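Local coordinates for SusD-like carbohydrate binding protein (Bacteroides vulgatus, PDB 3LEW) that probably binds carbohydrate at the outer membrane, as a SusD-like protein likely to take part in nutrient capture, at residues 234-238 with 371-376; 206-210 with 224-228; 34-40 with 264-269; 87-91 with 149-153; 307-311 with 428-432. The contacts are given in a common frame with arbitrary orientation. Where two conformers were deposited one is given. Numbering follows the deposited sequence.

Interaction 1: residues 234-238 with 371-376; sequences NYLMT and DLKTAR
Leu236 lays its isobutyl group (chi1 m, chi2 t) over the side of helix 365-376, with CD1 3.7 Å from Ala375 CB and 4.0 Å from Leu372 CA, while its CD2 lies 4.3 Å from Leu372 CD1. The segment 234-238 is extended at Leu236 and Met237 (phi/psi -122/133 and -70/158), and residues 371-375 are helical, with Ala375 N bonded to Asp371 O at 3.1 Å. The backbones come closest at Leu236 and Ala375, whose CA atoms are 6.9 Å apart. Arg376 starts off sideways but curls back (chi1 and chi2 both m, chi3 t), so that NH1 gives a weak hydrogen bond of 3.0 Å to Met237 O; its stronger partner is Glu401, and Glu253 forms a further salt bridge. A water bridges this end, lying 2.9 Å from Met237 O and 2.7 Å from Ala375 O. Met237 (selenomethionine), with chi1 p, brings CG to 3.8 Å from Arg376 NH1. Tyr350 and Ala347 of helix 346-359 also touch Leu236. Thr238 then N-caps helix 239-242. Such packing of an interhelical loop onto a later helix pair, with a buried arginine beside it, suits the TPR-like helical scaffold of SusD proteins.

Interaction 2: residues 206-210 with 224-228; sequences LGILS and TYSDK
Both segments are regular helix, and their short axes approach to 8.2 Å with N-to-C directions 148° apart (signed crossing angle -148°), so the two run roughly antiparallel. The backbones come nearest where Ser210 meets Ser226, CA to CA 5.4 Å. Along 224-228, Thr224 contributes its carbonyl, which accepts from Lys228 N at 3.1 Å. Tyr225 covers the most area in the contact: with chi1 m and chi2 -54° its ring reaches across to the first helix, where Leu209 CD1 sits almost exactly on the ring normal, 3.6 Å from the centroid and 3° off, a CH-pi contact. Leu206 CD2 adds packing 3.9 Å from Tyr225 CD1, and the phenol oxygen goes on to Glu182 of helix 170-187. Helices 202-215 and 219-232, joined by a short turn, thus form an antiparallel helical hairpin, the repeating unit of the TPR-like architecture to which SusD proteins belong. Ser226 follows at the tightest point: its N is 3.1 Å from Ser210 OG, but the angle is poor, and Ser210 (chi1 m) instead donates OG to its own helix, to Leu206 O at 2.8 Å. Small side chains at Ser210 and Ser226, with Ser226 CB 3.5 Å from Ser210 OG, suit the close approach; the Ser226 hydroxyl (chi1 p) bonds back to Ala222 O. Lys228 comes last, with CB 4.0 Å from Leu206 CD1 before its extended chain (chi2 and chi3 t) leads the amine away.

Interaction 3: residues 34-40 with 264-269; sequences METFNSY and QSNASY
Three hydrogen bonds join Glu35 to the loop 264-269. With all three chi angles near -70°, the carboxylate folds round to receive the two successive backbone NH groups at the start of the 3-10 segment, Asn266 N to OE1 at 2.9 Å and Ala267 N to OE2 at 3.2 Å, while Asn266 (chi1 m) returns ND2 to Glu35 O at 2.9 Å. OE2 also accepts from Gln260 and His258. Glu35 is the last residue of its helix, Thr36 turns into extended phi/psi, and residues 267-269 begin the 3-10 segment with Tyr269 N bonded to Asn266 O at 3.1 Å. The CA atoms of Glu35 and Ala267 are 5.2 Å apart, and those of Tyr40 and Tyr269 7.6 Å. Farther along, an aromatic cluster forms on Tyr269 (chi1 t): the edge of Phe37 meets its face in an offset T-shaped pair, centroids 5.9 Å and planes 84° apart, and Tyr40 makes an offset stack on Tyr269, centroids 4.6 Å apart and planes at 27°. The contact joins the N-terminal helical part, at the end of helix 19-35, to the distant loop between strand 254-258 and helix 271-274, with Ile341 of strand 341-345 against Met34 (selenomethionine) and Ala267, and helix 81-103 against Thr36.

Interaction 4: residues 87-91 with 149-153; sequences WLLAY and APIYT
This is a buried, mostly apolar contact between a helix and an extended loop, closed by one hydrogen bond: helix 81-103 presents two aromatic side chains to the chain at and just after the end of strand 147-149. Residues 87-91 are helical, with Tyr91 N bonded to Trp87 O at 3.1 Å, so Trp87 and Tyr91 stand one turn apart. Residues 149-152 are extended, with psi between 123° and 157°. The backbones stay well separated, CA to CA 9.7 Å for Trp87 and Ala149 and 8.7 Å for Tyr91 and Tyr152, and large side chains fill the gap. Tyr91 (chi1 m, chi2 -77°) points toward the loop and donates OH to Pro150 O at 2.7 Å; Tyr91 OH also lies 3.2 Å from both Ala149 CB and Pro150 CD. Trp87 (chi1 t, chi2 -106°) starts sideways but swings its six-membered ring in, placing CH2 3.7 Å from Pro150 CD and 4.0 Å from Ala149 CB. Tyr152 (chi1 m) brings CD2 to 3.8 Å from Tyr91 CE1, with ring planes at 78° and centroids 5.9 Å apart. Leu132 of helix 111-135 packs on both Trp87 and Tyr91, the indole NE1 bonds Glu476, and Tyr152 OH binds a pentaethylene glycol, probably from crystallisation. Aromatic residues one turn apart on a helix thus pack against a connecting loop, within the helical part of the SusD fold.

Interaction 5: residues 307-311 with 428-432; sequences FWATD and PIDYI
Tyr431 is the most covered side chain here: chi1 t and chi2 55° carry its ring across from strand 429-434 until OH takes a weak hydrogen bond from Thr310 N at 3.3 Å (N-H...O angle 164°). On the way, Tyr431 CE1 passes 3.4 Å from Trp308 O, which lies at the edge of the ring, and Ala309 CA is 3.5 Å from Tyr431 OH. Thr310 (chi1 p) sets OG1 3.5 Å from Tyr431 OH. Trp308, with chi1 m and chi2 115°, turns its indole toward the other strand and offers a face to Ile429. There Ile429, in a p,t rotamer, extends CD1 to 3.9 Å from the centroid of the five-membered ring of Trp308, 20° off its normal, a CH-pi contact, and to 3.7 Å from Trp308 CD1. Both backbones are extended, yet they are not paired: the short strand axes approach to 7.7 Å at 87°, and the nearest CA atoms, of Trp308 and Tyr431, are 7.4 Å apart. Alternation along strand 429-432 puts Ile429 and Tyr431 on the side facing Trp308. Val322 of strand 321-326 touches Trp308, Thr310 and Tyr431, and Thr447 of strand 440-448 touches Trp308 and Ile429. Strands 306-309 and 429-434 are the two outermost of a four-stranded mixed sheet, and near-perpendicular edge strands meeting through side chains above the intervening pair are what a strongly twisted and coiled sheet produces.

Along the chain, interaction 4 closes first, within the span bounded by the two segments of interaction 3; interaction 2 follows within that same span, and interaction 1 crosses both interaction 3 and interaction 5. Interactions 3 and 4 touch, where Thr36 CB meets Leu89 CD2 at 3.9 Å, with centres about 21 Å apart. Interactions 1 and 2 are about 18 Å apart between centres and share helix 346-359, which packs on both. Interaction 5 stands apart, its centre about 45 Å from that of interaction 4 and on the opposite side of the chain's centre. Interactions 2 and 4 are contacts within the N-terminal helical part, interactions 1 and 3 join that part to later sequence, and interaction 5 lies within the sheet.

Interaction 1: residues 234-238 with 371-376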
# COMPACT_ATOMS: atom_id res chain seq x y z
N ASN A 234 19.94 3.99 5.46
CA ASN A 234 19.77 4.69 4.17
C ASN A 234 20.05 3.78 2.98
O ASN A 234 20.23 4.23 1.84
CB ASN A 234 20.60 5.99 4.17
CG ASN A 234 22.08 5.77 3.99
OD1 ASN A 234 22.81 6.71 3.66
ND2 ASN A 234 22.55 4.56 4.21
N TYR A 235 19.98 2.47 3.24
CA TYR A 235 20.30 1.46 2.24
C TYR A 235 19.32 1.48 1.07
O TYR A 235 18.10 1.55 1.25
CB TYR A 235 20.25 0.06 2.84
CG TYR A 235 20.66 -1.01 1.88
CD1 TYR A 235 21.98 -1.26 1.64
CD2 TYR A 235 19.71 -1.80 1.20
CE1 TYR A 235 22.39 -2.26 0.75
CE2 TYR A 235 20.13 -2.82 0.30
CZ TYR A 235 21.46 -3.05 0.10
OH TYR A 235 21.95 -4.02 -0.78
N LEU A 236 19.87 1.46 -0.14
CA LEU A 236 19.07 1.27 -1.33
C LEU A 236 19.61 0.03 -2.05
O LEU A 236 20.83 -0.11 -2.22
CB LEU A 236 19.12 2.49 -2.25
CG LEU A 236 18.36 3.76 -1.78
CD1 LEU A 236 18.58 4.97 -2.69
CD2 LEU A 236 16.84 3.47 -1.63
N MSE A 237 18.70 -0.85 -2.47
CA MSE A 237 19.10 -2.17 -2.99
C MSE A 237 19.79 -2.05 -4.34
O MSE A 237 19.66 -1.05 -5.05
CB MSE A 237 17.90 -3.12 -3.03
CG MSE A 237 16.85 -2.81 -4.10
SE MSE A 237 15.47 -4.13 -4.17
CE MSE A 237 14.32 -3.20 -2.97
N THR A 238 20.57 -3.08 -4.65
CA THR A 238 21.27 -3.14 -5.91
C THR A 238 20.34 -3.55 -7.06
O THR A 238 19.19 -4.02 -6.85
CB THR A 238 22.40 -4.19 -5.86
OG1 THR A 238 21.82 -5.49 -5.70
CG2 THR A 238 23.38 -3.90 -4.73
N ASP A 371 19.25 10.97 -5.03
CA ASP A 371 19.88 9.76 -4.46
C ASP A 371 19.14 8.50 -4.99
O ASP A 371 19.78 7.52 -5.40
CB ASP A 371 19.82 9.70 -2.92
CG ASP A 371 20.73 10.69 -2.23
OD1 ASP A 371 21.79 11.07 -2.82
OD2 ASP A 371 20.37 11.07 -1.06
N LEU A 372 17.80 8.52 -4.94
CA LEU A 372 17.01 7.40 -5.40
C LEU A 372 17.19 7.25 -6.91
O LEU A 372 17.43 6.16 -7.42
CB LEU A 372 15.54 7.57 -5.07
CG LEU A 372 14.58 6.50 -5.55
CD1 LEU A 372 15.00 5.07 -5.12
CD2 LEU A 372 13.15 6.85 -5.05
N LYS A 373 17.07 8.36 -7.63
CA LYS A 373 17.23 8.30 -9.09
C LYS A 373 18.60 7.70 -9.50
O LYS A 373 18.67 6.79 -10.35
CB LYS A 373 17.00 9.68 -9.71
CG LYS A 373 15.55 10.14 -9.75
CD LYS A 373 15.45 11.58 -10.31
CE LYS A 373 14.01 12.10 -10.48
NZ LYS A 373 13.17 11.22 -11.35
N THR A 374 19.68 8.21 -8.91
CA THR A 374 21.01 7.68 -9.12
C THR A 374 21.09 6.16 -8.87
O THR A 374 21.70 5.40 -9.68
CB THR A 374 22.05 8.41 -8.25
OG1 THR A 374 22.09 9.79 -8.66
CG2 THR A 374 23.47 7.79 -8.45
N ALA A 375 20.51 5.71 -7.77
CA ALA A 375 20.57 4.32 -7.39
C ALA A 375 19.92 3.44 -8.48
O ALA A 375 20.39 2.30 -8.75
CB ALA A 375 19.91 4.07 -6.02
N ARG A 376 18.90 3.97 -9.16
CA ARG A 376 18.20 3.17 -10.17
C ARG A 376 18.72 3.39 -11.60
O ARG A 376 18.28 2.71 -12.52
CB ARG A 376 16.71 3.45 -10.11
CG ARG A 376 16.07 3.25 -8.74
CD ARG A 376 16.19 1.84 -8.19
NE ARG A 376 15.55 1.72 -6.89
CZ ARG A 376 16.07 1.12 -5.83
NH1 ARG A 376 17.27 0.52 -5.87
NH2 ARG A 376 15.38 1.12 -4.70
O HOH W 1 20.84 -0.01 -7.43

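Interaction 2: residues 206-210 with 224-228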
# COMPACT_ATOMS: atom_id res chain seq x y z
N LEU A 206 9.38 4.80 13.14
CA LEU A 206 9.79 6.02 12.47
C LEU A 206 9.23 6.03 11.04
O LEU A 206 8.78 7.07 10.54
CB LEU A 206 11.33 6.15 12.43
CG LEU A 206 12.02 6.52 13.75
CD1 LEU A 206 13.53 6.39 13.59
CD2 LEU A 206 11.62 7.98 14.20
N GLY A 207 9.26 4.87 10.37
CA GLY A 207 8.84 4.82 8.99
C GLY A 207 7.33 5.03 8.89
O GLY A 207 6.84 5.79 8.01
N ILE A 208 6.56 4.31 9.72
CA ILE A 208 5.09 4.48 9.64
C ILE A 208 4.69 5.91 10.05
O ILE A 208 3.77 6.54 9.45
CB ILE A 208 4.30 3.47 10.52
CG1 ILE A 208 4.69 2.03 10.20
CG2 ILE A 208 2.76 3.72 10.32
CD1 ILE A 208 4.34 1.01 11.38
N LEU A 209 5.40 6.46 11.05
CA LEU A 209 5.20 7.87 11.44
C LEU A 209 5.46 8.83 10.31
O LEU A 209 4.70 9.82 10.13
CB LEU A 209 6.14 8.29 12.59
CG LEU A 209 5.58 8.35 13.97
CD1 LEU A 209 6.72 8.68 14.93
CD2 LEU A 209 4.43 9.35 14.06
N SER A 210 6.54 8.58 9.56
CA SER A 210 6.92 9.41 8.40
C SER A 210 5.79 9.43 7.39
O SER A 210 5.41 10.49 6.86
CB SER A 210 8.19 8.82 7.73
OG SER A 210 9.28 9.00 8.62
N THR A 224 11.14 15.35 10.14
CA THR A 224 11.88 14.99 11.37
C THR A 224 12.02 13.49 11.52
O THR A 224 13.13 12.97 11.74
CB THR A 224 11.20 15.57 12.62
OG1 THR A 224 11.28 16.99 12.57
CG2 THR A 224 11.86 15.04 13.91
N TYR A 225 10.92 12.77 11.34
CA TYR A 225 10.95 11.35 11.56
C TYR A 225 11.68 10.63 10.41
O TYR A 225 12.41 9.66 10.64
CB TYR A 225 9.56 10.80 11.79
CG TYR A 225 8.87 11.35 13.04
CD1 TYR A 225 9.48 11.27 14.28
CD2 TYR A 225 7.61 11.93 12.96
CE1 TYR A 225 8.85 11.77 15.42
CE2 TYR A 225 6.98 12.43 14.09
CZ TYR A 225 7.59 12.36 15.31
OH TYR A 225 7.00 12.86 16.48
N SER A 226 11.50 11.08 9.16
CA SER A 226 12.20 10.42 8.04
C SER A 226 13.71 10.73 8.07
O SER A 226 14.53 9.86 7.71
CB SER A 226 11.54 10.77 6.70
OG SER A 226 11.51 12.17 6.48
N ASP A 227 14.09 11.95 8.46
CA ASP A 227 15.51 12.25 8.69
C ASP A 227 16.12 11.26 9.73
O ASP A 227 17.20 10.71 9.52
CB ASP A 227 15.69 13.69 9.21
CG ASP A 227 15.80 14.76 8.09
OD1 ASP A 227 15.97 14.46 6.88
OD2 ASP A 227 15.78 15.96 8.47
N LYS A 228 15.43 11.06 10.85
CA LYS A 228 15.92 10.13 11.92
C LYS A 228 16.11 8.74 11.37
O LYS A 228 17.11 8.09 11.66
CB LYS A 228 14.93 10.08 13.09
CG LYS A 228 14.96 11.30 14.02
CD LYS A 228 13.85 11.29 15.12
CE LYS A 228 14.03 12.40 16.19
NZ LYS A 228 14.98 11.99 17.25

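Interaction 3: residues 34-40 with 264-269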
# COMPACT_ATOMS: atom_id res chain seq x y z
N MSE A 34 -2.81 -10.23 7.94
CA MSE A 34 -2.05 -10.61 6.72
C MSE A 34 -2.56 -11.80 5.96
O MSE A 34 -2.43 -11.86 4.69
CB MSE A 34 -0.58 -10.77 7.06
CG MSE A 34 0.10 -9.51 7.55
SE MSE A 34 0.12 -8.07 6.19
CE MSE A 34 0.72 -8.90 4.63
N GLU A 35 -3.17 -12.73 6.67
CA GLU A 35 -3.47 -14.05 6.12
C GLU A 35 -4.93 -14.33 5.80
O GLU A 35 -5.23 -15.36 5.17
CB GLU A 35 -2.99 -15.14 7.09
CG GLU A 35 -1.50 -15.28 7.20
CD GLU A 35 -0.88 -15.96 5.97
OE1 GLU A 35 -1.14 -17.16 5.73
OE2 GLU A 35 -0.15 -15.29 5.23
N THR A 36 -5.86 -13.48 6.25
CA THR A 36 -7.27 -13.86 6.17
C THR A 36 -7.85 -13.61 4.77
O THR A 36 -7.87 -12.50 4.30
CB THR A 36 -8.08 -13.06 7.23
OG1 THR A 36 -7.51 -13.36 8.51
CG2 THR A 36 -9.56 -13.43 7.19
N PHE A 37 -8.37 -14.68 4.16
CA PHE A 37 -9.08 -14.54 2.89
C PHE A 37 -10.49 -13.98 3.08
O PHE A 37 -11.19 -14.37 4.03
CB PHE A 37 -9.23 -15.89 2.22
CG PHE A 37 -7.97 -16.43 1.54
CD1 PHE A 37 -7.49 -15.88 0.36
CD2 PHE A 37 -7.31 -17.54 2.07
CE1 PHE A 37 -6.36 -16.43 -0.28
CE2 PHE A 37 -6.20 -18.07 1.39
CZ PHE A 37 -5.74 -17.49 0.22
N ASN A 38 -10.94 -13.18 2.11
CA ASN A 38 -12.40 -13.07 1.85
C ASN A 38 -12.69 -13.54 0.41
O ASN A 38 -12.77 -12.74 -0.54
CB ASN A 38 -12.95 -11.67 2.16
CG ASN A 38 -14.45 -11.59 2.00
OD1 ASN A 38 -15.14 -12.64 2.04
ND2 ASN A 38 -14.98 -10.39 1.80
N SER A 39 -12.78 -14.86 0.25
CA SER A 39 -12.62 -15.54 -1.05
C SER A 39 -11.19 -15.43 -1.49
O SER A 39 -10.43 -14.58 -1.03
CB SER A 39 -13.58 -15.01 -2.14
OG SER A 39 -13.09 -13.88 -2.88
N TYR A 40 -10.82 -16.26 -2.45
CA TYR A 40 -9.51 -16.17 -3.05
C TYR A 40 -9.18 -14.83 -3.71
O TYR A 40 -8.00 -14.52 -3.89
CB TYR A 40 -9.30 -17.28 -4.07
CG TYR A 40 -9.03 -18.65 -3.46
CD1 TYR A 40 -7.86 -18.89 -2.78
CD2 TYR A 40 -9.94 -19.69 -3.58
CE1 TYR A 40 -7.59 -20.12 -2.21
CE2 TYR A 40 -9.67 -20.95 -3.01
CZ TYR A 40 -8.48 -21.14 -2.34
OH TYR A 40 -8.14 -22.35 -1.76
N GLN A 264 2.44 -21.01 6.56
CA GLN A 264 1.82 -19.69 6.61
C GLN A 264 1.90 -19.13 5.18
O GLN A 264 2.83 -18.40 4.84
CB GLN A 264 2.60 -18.83 7.61
CG GLN A 264 2.27 -17.35 7.66
CD GLN A 264 3.12 -16.64 8.70
OE1 GLN A 264 2.95 -16.88 9.90
NE2 GLN A 264 4.09 -15.84 8.25
N SER A 265 0.95 -19.52 4.35
CA SER A 265 1.04 -19.33 2.89
C SER A 265 -0.17 -18.66 2.24
O SER A 265 -0.20 -18.55 0.99
CB SER A 265 1.29 -20.65 2.19
OG SER A 265 0.21 -21.54 2.39
N ASN A 266 -1.13 -18.18 3.01
CA ASN A 266 -2.30 -17.56 2.38
C ASN A 266 -1.97 -16.28 1.65
O ASN A 266 -2.47 -16.06 0.52
CB ASN A 266 -3.41 -17.27 3.38
CG ASN A 266 -4.02 -18.51 4.03
OD1 ASN A 266 -3.73 -19.65 3.68
ND2 ASN A 266 -4.92 -18.25 5.01
N ALA A 267 -1.14 -15.40 2.23
CA ALA A 267 -0.88 -14.13 1.61
C ALA A 267 -0.23 -14.29 0.23
O ALA A 267 -0.47 -13.45 -0.65
CB ALA A 267 0.01 -13.22 2.52
N SER A 268 0.55 -15.35 0.08
CA SER A 268 1.26 -15.63 -1.18
C SER A 268 0.31 -15.70 -2.39
O SER A 268 0.74 -15.49 -3.53
CB SER A 268 2.04 -16.93 -1.09
OG SER A 268 3.06 -16.86 -0.12
N TYR A 269 -0.94 -16.04 -2.15
CA TYR A 269 -1.90 -16.20 -3.23
C TYR A 269 -2.01 -14.93 -4.07
O TYR A 269 -2.30 -14.99 -5.30
CB TYR A 269 -3.28 -16.64 -2.68
CG TYR A 269 -4.20 -17.23 -3.72
CD1 TYR A 269 -5.03 -16.40 -4.50
CD2 TYR A 269 -4.28 -18.60 -3.91
CE1 TYR A 269 -5.91 -16.94 -5.45
CE2 TYR A 269 -5.13 -19.15 -4.86
CZ TYR A 269 -5.96 -18.30 -5.61
OH TYR A 269 -6.82 -18.81 -6.55

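Interaction 4: residues 87-91 with 149-153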
# COMPACT_ATOMS: atom_id res chain seq x y z
N TRP A 87 -12.81 -3.34 6.26
CA TRP A 87 -13.48 -2.95 7.52
C TRP A 87 -13.26 -4.00 8.62
O TRP A 87 -12.96 -3.67 9.78
CB TRP A 87 -14.97 -2.78 7.27
CG TRP A 87 -15.68 -1.98 8.36
CD1 TRP A 87 -16.50 -2.48 9.30
CD2 TRP A 87 -15.63 -0.57 8.57
NE1 TRP A 87 -16.98 -1.46 10.12
CE2 TRP A 87 -16.45 -0.28 9.70
CE3 TRP A 87 -14.95 0.48 7.95
CZ2 TRP A 87 -16.63 1.03 10.17
CZ3 TRP A 87 -15.13 1.78 8.41
CH2 TRP A 87 -15.94 2.04 9.55
N LEU A 88 -13.46 -5.27 8.27
CA LEU A 88 -13.34 -6.35 9.24
C LEU A 88 -11.92 -6.48 9.77
O LEU A 88 -11.72 -6.62 10.98
CB LEU A 88 -13.82 -7.66 8.60
CG LEU A 88 -13.51 -9.02 9.23
CD1 LEU A 88 -14.15 -10.10 8.38
CD2 LEU A 88 -12.04 -9.30 9.27
N LEU A 89 -10.93 -6.45 8.88
CA LEU A 89 -9.55 -6.61 9.30
C LEU A 89 -9.14 -5.43 10.17
O LEU A 89 -8.54 -5.65 11.24
CB LEU A 89 -8.57 -6.75 8.14
CG LEU A 89 -8.69 -7.99 7.26
CD1 LEU A 89 -7.64 -7.92 6.13
CD2 LEU A 89 -8.64 -9.33 8.08
N ALA A 90 -9.46 -4.20 9.74
CA ALA A 90 -9.07 -3.02 10.50
C ALA A 90 -9.60 -3.11 11.94
O ALA A 90 -8.86 -2.96 12.91
CB ALA A 90 -9.56 -1.71 9.81
N TYR A 91 -10.89 -3.38 12.11
CA TYR A 91 -11.50 -3.31 13.42
C TYR A 91 -11.25 -4.54 14.28
O TYR A 91 -11.07 -4.39 15.50
CB TYR A 91 -13.00 -2.92 13.36
CG TYR A 91 -13.15 -1.44 13.08
CD1 TYR A 91 -12.93 -0.50 14.08
CD2 TYR A 91 -13.42 -0.97 11.80
CE1 TYR A 91 -13.00 0.84 13.83
CE2 TYR A 91 -13.53 0.40 11.55
CZ TYR A 91 -13.30 1.30 12.55
OH TYR A 91 -13.39 2.67 12.30
N ALA A 149 -14.33 7.47 10.20
CA ALA A 149 -14.57 6.15 10.80
C ALA A 149 -14.56 6.30 12.33
O ALA A 149 -13.98 7.23 12.85
CB ALA A 149 -13.48 5.13 10.33
N PRO A 150 -15.21 5.37 13.03
CA PRO A 150 -15.21 5.41 14.51
C PRO A 150 -13.84 5.06 15.07
O PRO A 150 -13.11 4.24 14.47
CB PRO A 150 -16.25 4.36 14.90
CG PRO A 150 -16.76 3.75 13.64
CD PRO A 150 -16.09 4.32 12.47
N ILE A 151 -13.51 5.66 16.20
CA ILE A 151 -12.25 5.41 16.89
C ILE A 151 -12.53 4.69 18.17
O ILE A 151 -13.30 5.19 19.00
CB ILE A 151 -11.51 6.73 17.20
CG1 ILE A 151 -11.13 7.41 15.90
CG2 ILE A 151 -10.27 6.47 18.07
CD1 ILE A 151 -10.46 8.78 16.06
N TYR A 152 -11.94 3.51 18.34
CA TYR A 152 -11.99 2.78 19.61
C TYR A 152 -10.60 2.63 20.17
O TYR A 152 -9.64 2.24 19.43
CB TYR A 152 -12.58 1.37 19.42
CG TYR A 152 -13.93 1.39 18.79
CD1 TYR A 152 -15.03 1.73 19.52
CD2 TYR A 152 -14.09 1.12 17.42
CE1 TYR A 152 -16.30 1.78 18.92
CE2 TYR A 152 -15.33 1.16 16.84
CZ TYR A 152 -16.43 1.51 17.58
OH TYR A 152 -17.68 1.58 16.99
N THR A 153 -10.49 2.91 21.46
CA THR A 153 -9.23 2.80 22.18
C THR A 153 -9.33 1.88 23.40
O THR A 153 -8.37 1.76 24.17
CB THR A 153 -8.68 4.19 22.58
OG1 THR A 153 -9.58 4.83 23.51
CG2 THR A 153 -8.47 5.05 21.37

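Interaction 5: residues 307-311 with 428-432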
# COMPACT_ATOMS: atom_id res chain seq x y z
N PHE A 307 8.18 -5.10 -20.34
CA PHE A 307 8.29 -5.64 -21.68
C PHE A 307 7.01 -6.36 -22.09
O PHE A 307 6.29 -6.86 -21.26
CB PHE A 307 9.46 -6.64 -21.77
CG PHE A 307 9.44 -7.70 -20.71
CD1 PHE A 307 8.74 -8.90 -20.91
CD2 PHE A 307 10.07 -7.50 -19.50
CE1 PHE A 307 8.71 -9.87 -19.96
CE2 PHE A 307 10.02 -8.48 -18.51
CZ PHE A 307 9.33 -9.66 -18.75
N TRP A 308 6.77 -6.39 -23.40
CA TRP A 308 5.65 -7.15 -23.97
C TRP A 308 5.88 -8.64 -23.80
O TRP A 308 6.99 -9.14 -24.02
CB TRP A 308 5.52 -6.88 -25.47
CG TRP A 308 5.24 -5.47 -25.85
CD1 TRP A 308 6.07 -4.64 -26.56
CD2 TRP A 308 4.04 -4.71 -25.59
NE1 TRP A 308 5.47 -3.42 -26.73
CE2 TRP A 308 4.23 -3.43 -26.14
CE3 TRP A 308 2.84 -4.99 -24.93
CZ2 TRP A 308 3.26 -2.44 -26.08
CZ3 TRP A 308 1.88 -4.01 -24.86
CH2 TRP A 308 2.10 -2.74 -25.43
N ALA A 309 4.83 -9.36 -23.47
CA ALA A 309 4.89 -10.81 -23.48
C ALA A 309 3.49 -11.36 -23.59
O ALA A 309 2.50 -10.73 -23.15
CB ALA A 309 5.60 -11.38 -22.18
N THR A 310 3.40 -12.57 -24.09
CA THR A 310 2.17 -13.32 -24.06
C THR A 310 1.94 -13.87 -22.63
O THR A 310 2.87 -13.91 -21.79
CB THR A 310 2.21 -14.47 -25.10
OG1 THR A 310 3.43 -15.20 -24.96
CG2 THR A 310 2.13 -13.92 -26.53
N ASP A 311 0.71 -14.31 -22.37
CA ASP A 311 0.32 -14.82 -21.03
C ASP A 311 1.25 -15.97 -20.62
O ASP A 311 1.56 -16.86 -21.43
CB ASP A 311 -1.13 -15.28 -21.03
CG ASP A 311 -2.14 -14.11 -21.20
OD1 ASP A 311 -1.82 -12.94 -20.89
OD2 ASP A 311 -3.28 -14.42 -21.60
N PRO A 428 -0.84 -4.71 -35.08
CA PRO A 428 0.12 -5.55 -34.38
C PRO A 428 1.57 -5.07 -34.47
O PRO A 428 1.88 -4.19 -35.25
CB PRO A 428 -0.02 -6.89 -35.11
CG PRO A 428 -0.34 -6.49 -36.52
CD PRO A 428 -1.28 -5.33 -36.34
N ILE A 429 2.42 -5.68 -33.66
CA ILE A 429 3.84 -5.41 -33.63
C ILE A 429 4.57 -6.74 -33.82
O ILE A 429 3.95 -7.80 -33.71
CB ILE A 429 4.28 -4.84 -32.26
CG1 ILE A 429 4.09 -5.90 -31.16
CG2 ILE A 429 3.48 -3.56 -31.96
CD1 ILE A 429 4.74 -5.57 -29.85
N ASP A 430 5.88 -6.68 -34.02
CA ASP A 430 6.69 -7.87 -34.01
C ASP A 430 7.16 -8.22 -32.62
O ASP A 430 7.96 -7.50 -32.04
CB ASP A 430 7.91 -7.69 -34.92
CG ASP A 430 7.52 -7.71 -36.36
OD1 ASP A 430 7.14 -8.81 -36.85
OD2 ASP A 430 7.59 -6.63 -36.99
N TYR A 431 6.69 -9.36 -32.13
CA TYR A 431 7.00 -9.83 -30.77
C TYR A 431 8.20 -10.79 -30.85
O TYR A 431 8.14 -11.78 -31.59
CB TYR A 431 5.75 -10.49 -30.16
CG TYR A 431 5.95 -11.26 -28.86
CD1 TYR A 431 6.52 -10.67 -27.75
CD2 TYR A 431 5.50 -12.56 -28.74
CE1 TYR A 431 6.71 -11.38 -26.57
CE2 TYR A 431 5.65 -13.27 -27.55
CZ TYR A 431 6.25 -12.67 -26.46
OH TYR A 431 6.38 -13.40 -25.27
N ILE A 432 9.28 -10.48 -30.12
CA ILE A 432 10.46 -11.34 -30.04
C ILE A 432 10.51 -12.04 -28.69
O ILE A 432 10.39 -11.39 -27.65
CB ILE A 432 11.77 -10.52 -30.22
CG1 ILE A 432 11.88 -9.97 -31.64
CG2 ILE A 432 13.01 -11.39 -29.93
CD1 ILE A 432 10.83 -8.93 -32.01